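Local coordinates for alginate biosynthesis protein AlgJ (Pseudomonas putida, PDB 4O8V) that probably adds acetyl groups to mannuronate residues of alginate, working with partner proteins at the bacterial inner membrane, at residues V45-S54 against M253-F262. Numbering follows the deposited sequence.
Sequences VRDTLQQHGS and MLKYLQSDAF
The Phe262 ring packs against Leu49 and His52 where helix 31-51 ends, and Phe262 buries more surface here than any other residue. Its CB lies over one face of the Tyr256 ring, toward the rim, within the same segment. CG stands anti to the backbone N (chi1 177°), and that torsion sends the ring across to the other helix. CE1 meets Leu49 CD2 at 3.6 Å and has Ser54 OG near the ring edge, a hydroxyl whose hydrogen bond goes to Pro267 O. CE2 sits above the centre of the His52 imidazole, and CZ, the tip, comes within 3.5 Å of His52 CG. The ring planes of His52 and Phe262 are inclined by 34° to each other. His52 ND1 donates to Thr48 O (3.0 Å), which helps hold the imidazole against the Phe262 ring. An alanine in place of Phe262 would probably leave a gap between Leu49 and His52 and deprive the imidazole of the ring over its face. Earlier in both segments, Leu257 CD2 packs on Leu49 CD2 at 3.7 Å, and Val45 CG1 lies 3.7 Å from CG of selenomethionine Met253. Val270 and Trp272 of strand 269-275 adjoin this apolar seam. Gly53, with positive phi, closes helix 31-51 in a Schellman motif; segments 45-51 and 253-257, their axes 26° from parallel, lie side by side against the parallel sheet, as in the alpha/beta fold of SGNH hydrolases.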
loop_
_atom_site.group_PDB
_atom_site.type_symbol
_atom_site.label_atom_id
_atom_site.label_comp_id
_atom_site.label_asym_id
_atom_site.label_seq_id
_atom_site.Cartn_x
_atom_site.Cartn_y
_atom_site.Cartn_z
ATOM N N VAL A 45 1.257 -16.525 -3.585
ATOM C CA VAL A 45 1.976 -15.543 -4.382
ATOM C C VAL A 45 3.460 -15.536 -4.008
ATOM O O VAL A 45 4.321 -15.572 -4.891
ATOM C CB VAL A 45 1.376 -14.137 -4.213
ATOM C CG1 VAL A 45 2.345 -13.102 -4.728
ATOM C CG2 VAL A 45 0.009 -14.058 -4.935
ATOM N N ARG A 46 3.758 -15.511 -2.711
ATOM C CA ARG A 46 5.142 -15.583 -2.231
ATOM C C ARG A 46 5.867 -16.805 -2.796
ATOM O O ARG A 46 7.018 -16.714 -3.235
ATOM C CB ARG A 46 5.187 -15.630 -0.708
ATOM C CG ARG A 46 6.578 -15.796 -0.117
ATOM C CD ARG A 46 6.694 -17.117 0.659
ATOM N NE ARG A 46 8.009 -17.300 1.264
ATOM C CZ ARG A 46 8.900 -18.209 0.871
ATOM N NH1 ARG A 46 8.610 -19.030 -0.127
ATOM N NH2 ARG A 46 10.077 -18.303 1.482
ATOM N N ASP A 47 5.196 -17.950 -2.765
ATOM C CA ASP A 47 5.824 -19.186 -3.221
ATOM C C ASP A 47 6.038 -19.155 -4.745
ATOM O O ASP A 47 7.076 -19.614 -5.252
ATOM C CB ASP A 47 4.973 -20.403 -2.835
ATOM C CG ASP A 47 4.959 -20.674 -1.339
ATOM O OD1 ASP A 47 5.754 -20.071 -0.569
ATOM O OD2 ASP A 47 4.144 -21.522 -0.924
ATOM N N THR A 48 5.055 -18.624 -5.469
ATOM C CA THR A 48 5.138 -18.492 -6.927
ATOM C C THR A 48 6.311 -17.577 -7.345
ATOM O O THR A 48 7.106 -17.921 -8.231
ATOM C CB THR A 48 3.823 -17.937 -7.500
ATOM O OG1 THR A 48 2.768 -18.867 -7.254
ATOM C CG2 THR A 48 3.931 -17.673 -8.994
ATOM N N LEU A 49 6.423 -16.426 -6.689
ATOM C CA LEU A 49 7.523 -15.504 -6.940
ATOM C C LEU A 49 8.858 -16.197 -6.682
ATOM O O LEU A 49 9.771 -16.112 -7.508
ATOM C CB LEU A 49 7.408 -14.250 -6.074
ATOM C CG LEU A 49 6.254 -13.304 -6.477
ATOM C CD1 LEU A 49 6.087 -12.172 -5.456
ATOM C CD2 LEU A 49 6.509 -12.688 -7.836
ATOM N N GLN A 50 8.967 -16.886 -5.549
ATOM C CA GLN A 50 10.234 -17.506 -5.175
ATOM C C GLN A 50 10.646 -18.541 -6.217
ATOM O O GLN A 50 11.827 -18.648 -6.556
ATOM C CB GLN A 50 10.145 -18.144 -3.786
ATOM C CG GLN A 50 11.442 -18.814 -3.332
ATOM C CD GLN A 50 11.557 -18.929 -1.818
ATOM O OE1 GLN A 50 10.926 -19.785 -1.200
ATOM N NE2 GLN A 50 12.376 -18.068 -1.218
ATOM N N GLN A 51 9.669 -19.274 -6.742
ATOM C CA GLN A 51 9.925 -20.305 -7.737
ATOM C C GLN A 51 10.455 -19.758 -9.059
ATOM O O GLN A 51 11.091 -20.493 -9.828
ATOM C CB GLN A 51 8.661 -21.125 -7.960
ATOM C CG GLN A 51 8.451 -22.121 -6.838
ATOM C CD GLN A 51 7.021 -22.593 -6.720
ATOM O OE1 GLN A 51 6.212 -22.437 -7.646
ATOM N NE2 GLN A 51 6.690 -23.166 -5.565
ATOM N N HIS A 52 10.201 -18.483 -9.307
ATOM C CA HIS A 52 10.726 -17.782 -10.472
ATOM C C HIS A 52 11.973 -16.981 -10.126
ATOM O O HIS A 52 12.469 -16.216 -10.948
ATOM C CB HIS A 52 9.656 -16.849 -11.055
ATOM C CG HIS A 52 8.560 -17.578 -11.763
ATOM N ND1 HIS A 52 7.703 -18.440 -11.113
ATOM C CD2 HIS A 52 8.207 -17.609 -13.070
ATOM C CE1 HIS A 52 6.859 -18.962 -11.986
ATOM N NE2 HIS A 52 7.143 -18.473 -13.180
ATOM N N GLY A 53 12.445 -17.133 -8.892
ATOM C CA GLY A 53 13.636 -16.442 -8.434
ATOM C C GLY A 53 13.424 -15.007 -7.990
ATOM O O GLY A 53 14.387 -14.240 -7.952
ATOM N N SER A 54 12.177 -14.641 -7.672
ATOM C CA SER A 54 11.843 -13.307 -7.158
ATOM C C SER A 54 11.578 -13.314 -5.652
ATOM O O SER A 54 10.806 -14.141 -5.160
ATOM C CB SER A 54 10.598 -12.735 -7.856
ATOM O OG SER A 54 10.811 -12.550 -9.235
HETATM N N MSE A 253 -1.755 -7.990 -8.339
HETATM C CA MSE A 253 -0.682 -8.977 -8.175
HETATM C C MSE A 253 -0.957 -10.221 -9.009
HETATM O O MSE A 253 -0.044 -10.746 -9.654
HETATM C CB MSE A 253 -0.489 -9.374 -6.714
HETATM C CG MSE A 253 0.515 -10.497 -6.525
HETATM SE SE MSE A 253 2.326 -10.083 -7.219
HETATM C CE MSE A 253 2.829 -9.003 -5.720
ATOM N N LEU A 254 -2.206 -10.694 -9.025
ATOM C CA LEU A 254 -2.505 -11.882 -9.847
ATOM C C LEU A 254 -2.308 -11.584 -11.342
ATOM O O LEU A 254 -1.799 -12.434 -12.105
ATOM C CB LEU A 254 -3.921 -12.387 -9.564
ATOM C CG LEU A 254 -4.217 -12.658 -8.081
ATOM C CD1 LEU A 254 -5.683 -13.060 -7.888
ATOM C CD2 LEU A 254 -3.288 -13.737 -7.547
ATOM N N LYS A 255 -2.692 -10.382 -11.761
ATOM C CA LYS A 255 -2.462 -9.952 -13.135
ATOM C C LYS A 255 -0.976 -9.972 -13.463
ATOM O O LYS A 255 -0.563 -10.478 -14.510
ATOM C CB LYS A 255 -3.040 -8.555 -13.366
ATOM C CG LYS A 255 -2.776 -7.980 -14.745
ATOM C CD LYS A 255 -3.675 -6.778 -14.990
ATOM C CE LYS A 255 -3.137 -5.885 -16.088
ATOM N NZ LYS A 255 -4.006 -4.682 -16.247
ATOM N N TYR A 256 -0.173 -9.428 -12.556
ATOM C CA TYR A 256 1.279 -9.411 -12.741
ATOM C C TYR A 256 1.870 -10.820 -12.918
ATOM O O TYR A 256 2.699 -11.053 -13.805
ATOM C CB TYR A 256 1.966 -8.713 -11.554
ATOM C CG TYR A 256 3.467 -8.710 -11.708
ATOM C CD1 TYR A 256 4.070 -8.039 -12.754
ATOM C CD2 TYR A 256 4.274 -9.395 -10.814
ATOM C CE1 TYR A 256 5.445 -8.043 -12.900
ATOM C CE2 TYR A 256 5.640 -9.415 -10.953
ATOM C CZ TYR A 256 6.221 -8.741 -11.983
ATOM O OH TYR A 256 7.592 -8.761 -12.100
ATOM N N LEU A 257 1.443 -11.758 -12.083
ATOM C CA LEU A 257 1.965 -13.124 -12.174
ATOM C C LEU A 257 1.633 -13.783 -13.505
ATOM O O LEU A 257 2.359 -14.658 -13.953
ATOM C CB LEU A 257 1.415 -13.994 -11.043
ATOM C CG LEU A 257 1.837 -13.566 -9.631
ATOM C CD1 LEU A 257 1.125 -14.418 -8.599
ATOM C CD2 LEU A 257 3.345 -13.691 -9.482
ATOM N N GLN A 258 0.531 -13.374 -14.129
ATOM C CA GLN A 258 0.138 -13.943 -15.422
ATOM C C GLN A 258 0.741 -13.188 -16.607
ATOM O O GLN A 258 0.542 -13.577 -17.761
ATOM C CB GLN A 258 -1.391 -13.963 -15.543
ATOM C CG GLN A 258 -2.078 -14.845 -14.515
ATOM C CD GLN A 258 -3.553 -15.082 -14.837
ATOM O OE1 GLN A 258 -4.231 -14.216 -15.401
ATOM N NE2 GLN A 258 -4.054 -16.258 -14.475
ATOM N N SER A 259 1.480 -12.114 -16.322
ATOM C CA SER A 259 1.964 -11.225 -17.377
ATOM C C SER A 259 3.228 -11.730 -18.079
ATOM O O SER A 259 4.053 -12.443 -17.496
ATOM C CB SER A 259 2.245 -9.828 -16.815
ATOM O OG SER A 259 3.447 -9.822 -16.054
ATOM N N ASP A 260 3.377 -11.328 -19.334
ATOM C CA ASP A 260 4.598 -11.585 -20.080
ATOM C C ASP A 260 5.815 -10.977 -19.381
ATOM O O ASP A 260 6.895 -11.569 -19.397
ATOM C CB ASP A 260 4.470 -11.044 -21.503
ATOM C CG ASP A 260 3.647 -11.954 -22.401
ATOM O OD1 ASP A 260 2.926 -12.828 -21.878
ATOM O OD2 ASP A 260 3.723 -11.796 -23.634
ATOM N N ALA A 261 5.635 -9.811 -18.756
ATOM C CA ALA A 261 6.731 -9.138 -18.067
ATOM C C ALA A 261 7.354 -10.029 -16.998
ATOM O O ALA A 261 8.570 -10.182 -16.931
ATOM C CB ALA A 261 6.256 -7.843 -17.446
ATOM N N PHE A 262 6.507 -10.632 -16.177
ATOM C CA PHE A 262 6.980 -11.522 -15.130
ATOM C C PHE A 262 7.527 -12.849 -15.674
ATOM O O PHE A 262 8.582 -13.300 -15.254
ATOM C CB PHE A 262 5.860 -11.810 -14.149
ATOM C CG PHE A 262 6.244 -12.775 -13.086
ATOM C CD1 PHE A 262 7.232 -12.447 -12.165
ATOM C CD2 PHE A 262 5.633 -14.017 -13.007
ATOM C CE1 PHE A 262 7.603 -13.340 -11.185
ATOM C CE2 PHE A 262 5.984 -14.909 -12.020
ATOM C CZ PHE A 262 6.972 -14.570 -11.103
#